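Long-range contacts in endoglucanase (Acetivibrio cellulolyticus, PDB 5NRM), which serves, as a type I cohesin domain of a cellulosomal scaffoldin, as a docking site for dockerin-bearing enzymes; the whole protein probably also hydrolyses cellulose as an endoglucanase: residues 35-40 and 119-124; 1-6 and 129-134. All coordinates share one frame; numbering follows the deposited sequence.

Contact 1. Residues 35-40 and 119-124; sequences ADFTVT and PTFGDS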
loop_
_atom_site.group_PDB
_atom_site.type_symbol
_atom_site.label_atom_id
_atom_site.label_comp_id
_atom_site.label_asym_id
_atom_site.label_seq_id
_atom_site.Cartn_x
_atom_site.Cartn_y
_atom_site.Cartn_z
ATOM N N ALA A 35 -0.637 2.115 5.425
ATOM C CA ALA A 35 -0.966 2.546 4.055
ATOM C C ALA A 35 -1.427 1.394 3.252
ATOM O O ALA A 35 -0.847 0.291 3.384
ATOM C CB ALA A 35 0.219 3.208 3.386
ATOM N N ASP A 36 -2.394 1.618 2.338
ATOM C CA ASP A 36 -2.702 0.668 1.303
ATOM C C ASP A 36 -3.202 1.377 0.102
ATOM O O ASP A 36 -4.054 2.239 0.198
ATOM C CB ASP A 36 -3.688 -0.461 1.754
ATOM C CG ASP A 36 -5.106 0.040 1.980
ATOM O OD1 ASP A 36 -5.273 0.638 3.029
ATOM O OD2 ASP A 36 -5.976 -0.155 1.111
ATOM N N PHE A 37 -2.756 0.934 -1.048
ATOM C CA PHE A 37 -3.260 1.524 -2.311
ATOM C C PHE A 37 -2.871 0.641 -3.465
ATOM O O PHE A 37 -2.029 -0.255 -3.311
ATOM C CB PHE A 37 -2.824 2.985 -2.523
ATOM C CG PHE A 37 -1.337 3.214 -2.519
ATOM C CD1 PHE A 37 -0.541 3.041 -3.624
ATOM C CD2 PHE A 37 -0.694 3.583 -1.326
ATOM C CE1 PHE A 37 0.816 3.302 -3.581
ATOM C CE2 PHE A 37 0.638 3.872 -1.267
ATOM C CZ PHE A 37 1.417 3.703 -2.402
ATOM N N THR A 38 -3.573 0.892 -4.577
ATOM C CA THR A 38 -3.355 0.161 -5.816
ATOM C C THR A 38 -2.636 1.113 -6.754
ATOM O O THR A 38 -2.981 2.271 -6.862
ATOM C CB THR A 38 -4.673 -0.238 -6.441
ATOM O OG1 THR A 38 -5.375 -1.127 -5.592
ATOM C CG2 THR A 38 -4.516 -0.959 -7.797
ATOM N N VAL A 39 -1.639 0.572 -7.487
ATOM C CA VAL A 39 -0.952 1.257 -8.603
ATOM C C VAL A 39 -1.216 0.524 -9.901
ATOM O O VAL A 39 -0.977 -0.662 -9.967
ATOM C CB VAL A 39 0.568 1.385 -8.383
ATOM C CG1 VAL A 39 1.202 2.120 -9.568
ATOM C CG2 VAL A 39 0.893 2.055 -7.078
ATOM N N THR A 40 -1.767 1.217 -10.857
ATOM C CA THR A 40 -1.944 0.727 -12.225
ATOM C C THR A 40 -0.833 1.286 -13.082
ATOM O O THR A 40 -0.331 2.382 -12.857
ATOM C CB THR A 40 -3.334 0.949 -12.794
ATOM O OG1 THR A 40 -3.629 2.321 -12.752
ATOM C CG2 THR A 40 -4.327 0.174 -11.964
ATOM N N PRO A 119 -7.108 5.202 -1.916
ATOM C CA PRO A 119 -5.986 4.921 -1.066
ATOM C C PRO A 119 -6.326 5.214 0.394
ATOM O O PRO A 119 -7.168 6.085 0.684
ATOM C CB PRO A 119 -4.925 5.870 -1.588
ATOM C CG PRO A 119 -5.619 7.019 -2.124
ATOM C CD PRO A 119 -6.985 6.558 -2.543
ATOM N N THR A 120 -5.761 4.410 1.286
ATOM C CA THR A 120 -5.903 4.652 2.692
ATOM C C THR A 120 -4.568 4.823 3.415
ATOM O O THR A 120 -3.643 4.061 3.186
ATOM C CB THR A 120 -6.707 3.547 3.377
ATOM O OG1 THR A 120 -8.011 3.484 2.770
ATOM C CG2 THR A 120 -6.835 3.768 4.919
ATOM N N PHE A 121 -4.491 5.898 4.203
ATOM C CA PHE A 121 -3.370 6.160 5.122
ATOM C C PHE A 121 -3.882 6.411 6.486
ATOM O O PHE A 121 -4.928 7.101 6.669
ATOM C CB PHE A 121 -2.600 7.394 4.652
ATOM C CG PHE A 121 -1.957 7.198 3.334
ATOM C CD1 PHE A 121 -0.677 6.675 3.217
ATOM C CD2 PHE A 121 -2.646 7.545 2.186
ATOM C CE1 PHE A 121 -0.118 6.477 1.974
ATOM C CE2 PHE A 121 -2.078 7.358 0.930
ATOM C CZ PHE A 121 -0.816 6.829 0.833
ATOM N N GLY A 122 -3.258 5.757 7.444
ATOM C CA GLY A 122 -3.563 6.028 8.827
ATOM C C GLY A 122 -2.414 6.610 9.545
ATOM O O GLY A 122 -1.275 6.135 9.345
ATOM N N ASP A 123 -2.672 7.633 10.359
ATOM C CA ASP A 123 -1.612 8.185 11.199
ATOM C C ASP A 123 -1.285 7.316 12.411
ATOM O O ASP A 123 -1.809 6.210 12.529
ATOM C CB ASP A 123 -1.851 9.650 11.463
ATOM C CG ASP A 123 -2.923 9.900 12.510
ATOM O OD1 ASP A 123 -3.434 8.973 13.189
ATOM O OD2 ASP A 123 -3.269 11.104 12.652
ATOM N N SER A 124 -0.441 7.818 13.337
ATOM C CA SER A 124 0.019 6.966 14.449
ATOM C C SER A 124 -1.133 6.726 15.484
ATOM O O SER A 124 -0.959 5.863 16.360
ATOM C CB SER A 124 1.259 7.551 15.131
ATOM O OG SER A 124 1.012 8.843 15.650
HETATM O O HOH W 1 -7.921 1.727 0.694
#

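Contact 2. Residues 1-6 and 129-134; sequences TGFNLS and VVAKVT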
loop_
_atom_site.group_PDB
_atom_site.type_symbol
_atom_site.label_atom_id
_atom_site.label_comp_id
_atom_site.label_asym_id
_atom_site.label_seq_id
_atom_site.Cartn_x
_atom_site.Cartn_y
_atom_site.Cartn_z
ATOM N N THR A 1 0.568 22.027 6.343
ATOM C CA THR A 1 1.057 21.514 5.015
ATOM C C THR A 1 0.171 20.351 4.513
ATOM O O THR A 1 -0.034 19.373 5.253
ATOM C CB THR A 1 2.556 21.043 5.122
ATOM O OG1 THR A 1 3.367 22.140 5.591
ATOM C CG2 THR A 1 3.093 20.490 3.807
ATOM N N GLY A 2 -0.299 20.398 3.249
ATOM C CA GLY A 2 -1.209 19.345 2.719
ATOM C C GLY A 2 -0.518 17.989 2.444
ATOM O O GLY A 2 0.644 17.952 2.026
ATOM N N PHE A 3 -1.210 16.907 2.719
ATOM C CA PHE A 3 -0.696 15.557 2.544
ATOM C C PHE A 3 -0.931 15.096 1.100
ATOM O O PHE A 3 -2.053 15.157 0.586
ATOM C CB PHE A 3 -1.366 14.608 3.508
ATOM C CG PHE A 3 -0.899 13.168 3.432
ATOM C CD1 PHE A 3 0.437 12.843 3.578
ATOM C CD2 PHE A 3 -1.782 12.155 3.291
ATOM C CE1 PHE A 3 0.849 11.528 3.547
ATOM C CE2 PHE A 3 -1.409 10.857 3.285
ATOM C CZ PHE A 3 -0.055 10.518 3.329
ATOM N N ASN A 4 0.128 14.593 0.456
ATOM C CA ASN A 4 0.148 14.246 -0.974
ATOM C C ASN A 4 0.759 12.884 -1.190
ATOM O O ASN A 4 1.783 12.573 -0.594
ATOM C CB ASN A 4 0.999 15.245 -1.772
ATOM C CG ASN A 4 0.285 16.557 -2.013
ATOM O OD1 ASN A 4 -0.349 16.744 -3.047
ATOM N ND2 ASN A 4 0.310 17.442 -1.027
ATOM N N LEU A 5 0.090 12.105 -2.002
ATOM C CA LEU A 5 0.610 10.861 -2.590
ATOM C C LEU A 5 0.829 11.131 -4.061
ATOM O O LEU A 5 -0.118 11.431 -4.798
ATOM C CB LEU A 5 -0.429 9.762 -2.369
ATOM C CG LEU A 5 -0.257 8.470 -3.142
ATOM C CD1 LEU A 5 1.128 7.832 -2.816
ATOM C CD2 LEU A 5 -1.373 7.438 -2.984
ATOM N N SER A 6 2.078 11.011 -4.533
ATOM C CA SER A 6 2.413 11.318 -5.899
ATOM C C SER A 6 3.294 10.287 -6.536
ATOM O O SER A 6 4.100 9.582 -5.885
ATOM C CB SER A 6 3.060 12.678 -6.017
ATOM O OG SER A 6 4.322 12.714 -5.353
ATOM N N VAL A 129 -5.893 9.774 7.086
ATOM C CA VAL A 129 -5.280 10.981 6.541
ATOM C C VAL A 129 -5.591 10.992 5.055
ATOM O O VAL A 129 -5.136 10.065 4.364
ATOM C CB VAL A 129 -3.744 10.990 6.646
ATOM C CG1 VAL A 129 -3.245 12.413 6.314
ATOM C CG2 VAL A 129 -3.290 10.532 7.999
ATOM N N VAL A 130 -6.337 11.972 4.582
ATOM C CA VAL A 130 -6.747 11.938 3.186
ATOM C C VAL A 130 -5.562 12.515 2.340
ATOM O O VAL A 130 -5.125 13.623 2.604
ATOM C CB VAL A 130 -7.964 12.799 2.957
ATOM C CG1 VAL A 130 -8.386 12.724 1.507
ATOM C CG2 VAL A 130 -9.122 12.492 3.917
ATOM N N ALA A 131 -5.094 11.787 1.306
ATOM C CA ALA A 131 -4.013 12.235 0.444
ATOM C C ALA A 131 -4.572 12.890 -0.852
ATOM O O ALA A 131 -5.538 12.373 -1.461
ATOM C CB ALA A 131 -3.134 11.051 0.071
ATOM N N LYS A 132 -3.990 14.019 -1.221
ATOM C CA LYS A 132 -4.148 14.562 -2.617
ATOM C C LYS A 132 -3.286 13.674 -3.524
ATOM O O LYS A 132 -2.125 13.487 -3.246
ATOM C CB LYS A 132 -3.697 16.031 -2.714
ATOM C CG LYS A 132 -3.679 16.664 -4.132
ATOM C CD LYS A 132 -4.878 17.500 -4.506
ATOM C CE LYS A 132 -5.009 17.636 -6.030
ATOM N NZ LYS A 132 -5.277 16.309 -6.707
ATOM N N VAL A 133 -3.897 13.115 -4.559
ATOM C CA VAL A 133 -3.197 12.223 -5.463
ATOM C C VAL A 133 -2.697 12.970 -6.726
ATOM O O VAL A 133 -3.438 13.701 -7.371
ATOM C CB VAL A 133 -4.101 11.066 -5.865
ATOM C CG1 VAL A 133 -3.519 10.226 -7.002
ATOM C CG2 VAL A 133 -4.434 10.216 -4.663
ATOM N N THR A 134 -1.445 12.717 -7.136
ATOM C CA THR A 134 -0.951 13.180 -8.420
ATOM C C THR A 134 -0.346 11.961 -9.120
ATOM O O THR A 134 0.540 11.276 -8.579
ATOM C CB THR A 134 0.137 14.254 -8.247
ATOM O OG1 THR A 134 -0.422 15.322 -7.477
ATOM C CG2 THR A 134 0.649 14.736 -9.620
HETATM O O HOH W 2 -0.162 14.702 -4.938
#

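Contact 1. Residues 35-40 and 119-124
The phenyl rings of Phe37 and Phe121 meet obliquely beneath two antiparallel strands of the cohesin jelly-roll sandwich, with their planes at 36° and centroids 5.9 Å apart. CZ of Phe121 sits 3.9 Å from both CD2 and CE2 of Phe37, while CG2 of Val39, farther along the same strand, lies at the Phe37 edge in the plane of the ring. CE1 of Phe121 rests against CB of Ala35 at 3.6 Å, and Phe3 meets the Phe121 ring edge-to-face. Phe37 reaches this inner layer with CG in the crowded position between its backbone N and carbonyl carbon (chi1 57°), whereas Phe121 holds CG anti to its carbonyl carbon. Above the rings, CB of Pro119 packs on CB of Phe37.

Asp36 and Thr120 form an antiparallel hydrogen-bonded pair: Asp36 N donates to Thr120 O at 2.9 Å, and Thr120 N returns a nearly straight bond to Asp36 O at 3.0 Å (172°). Their side chains stand side by side on the opposite face of the sheet from the rings, the face that binds the dockerin. There Asn12 of the dockerin chain packs on both, and Ser13 of that chain hydrogen-bonds OD1 of Asp36, so the strand pair has aromatic packing on one face and a polar surface against the dockerin on the other. The two carboxylate oxygens are used differently. While OD1 faces the dockerin, a water hydrogen-bonded to Asp36 OD2 (2.7 Å) and Thr120 OG1 (2.7 Å) bridges the two side chains.

Contact 2. Residues 1-6 and 129-134
Phe3 forms the apolar centre, its ring set edge-on into the chain at Val129-Ala131. With CG anti to the backbone N (chi1 -179°), the ring swings over to Val129 and crosses that side chain at about a right angle, CD2 meeting Val129 CG1 at a tight 3.4 Å. From the other side of the ring plane, Ala131 CB touches CE2 at 3.7 Å, so the CD2-CE2 edge is lodged between the two, and the carbonyl carbon of Val130 lies at that edge in the ring plane. Leu5 continues this layer inward, CB against Ala131 CB at 3.9 Å, and turns toward Val22, Leu24 and Ile115 of neighbouring strands.

Outward from this layer, the backbones run parallel, the arrangement by which the first and last strands of a cohesin close its jelly roll. Lys132 N donates to Phe3 O, Leu5 N to Lys132 O, and Thr134 N to Leu5 O at 3.0 Å. Leu5 thus spends both its N-H and its carbonyl on residues flanking its partner Val133.

On the outer face Asn4 and Lys132 lie side by side, Asn4 OD1 3.4 Å from Lys132 CB. A water lies 2.8 Å from Asn4 OD1, 2.9 Å from Lys132 O and 2.6 Å from Thr134 OG1; the first two can only accept from it and probably share its protons with other acceptors. Asn4 ND2 gives a weak bond to Gly2 O, and the bent lysine chain brings NZ into a weak bond with Val133 O. All three hydrogen bonds found between the segments are therefore backbone to backbone, the side chains meeting across chiefly by apolar contact and through the water.

In the fold
Both contacts belong to one curled sheet and touch through Phe121, whose CZ packs on Leu5 CD2 and whose carbonyl probably accepts a hydrogen bond from Val129 N. Their centres lie about 11 Å apart, and strand 118-122 of contact 1 is followed in the chain by strand 132-140 of contact 2. Contact 1 is antiparallel and partly buried, with aromatic packing inside and a polar face committed to the dockerin chain. Contact 2 is parallel and nearer the surface; no other protein chain of the assembly reaches its segments, and some of its outer polar groups share a water instead. The general lesson is that one shared apolar layer can underlie a binding face and a chain-closing seam alike.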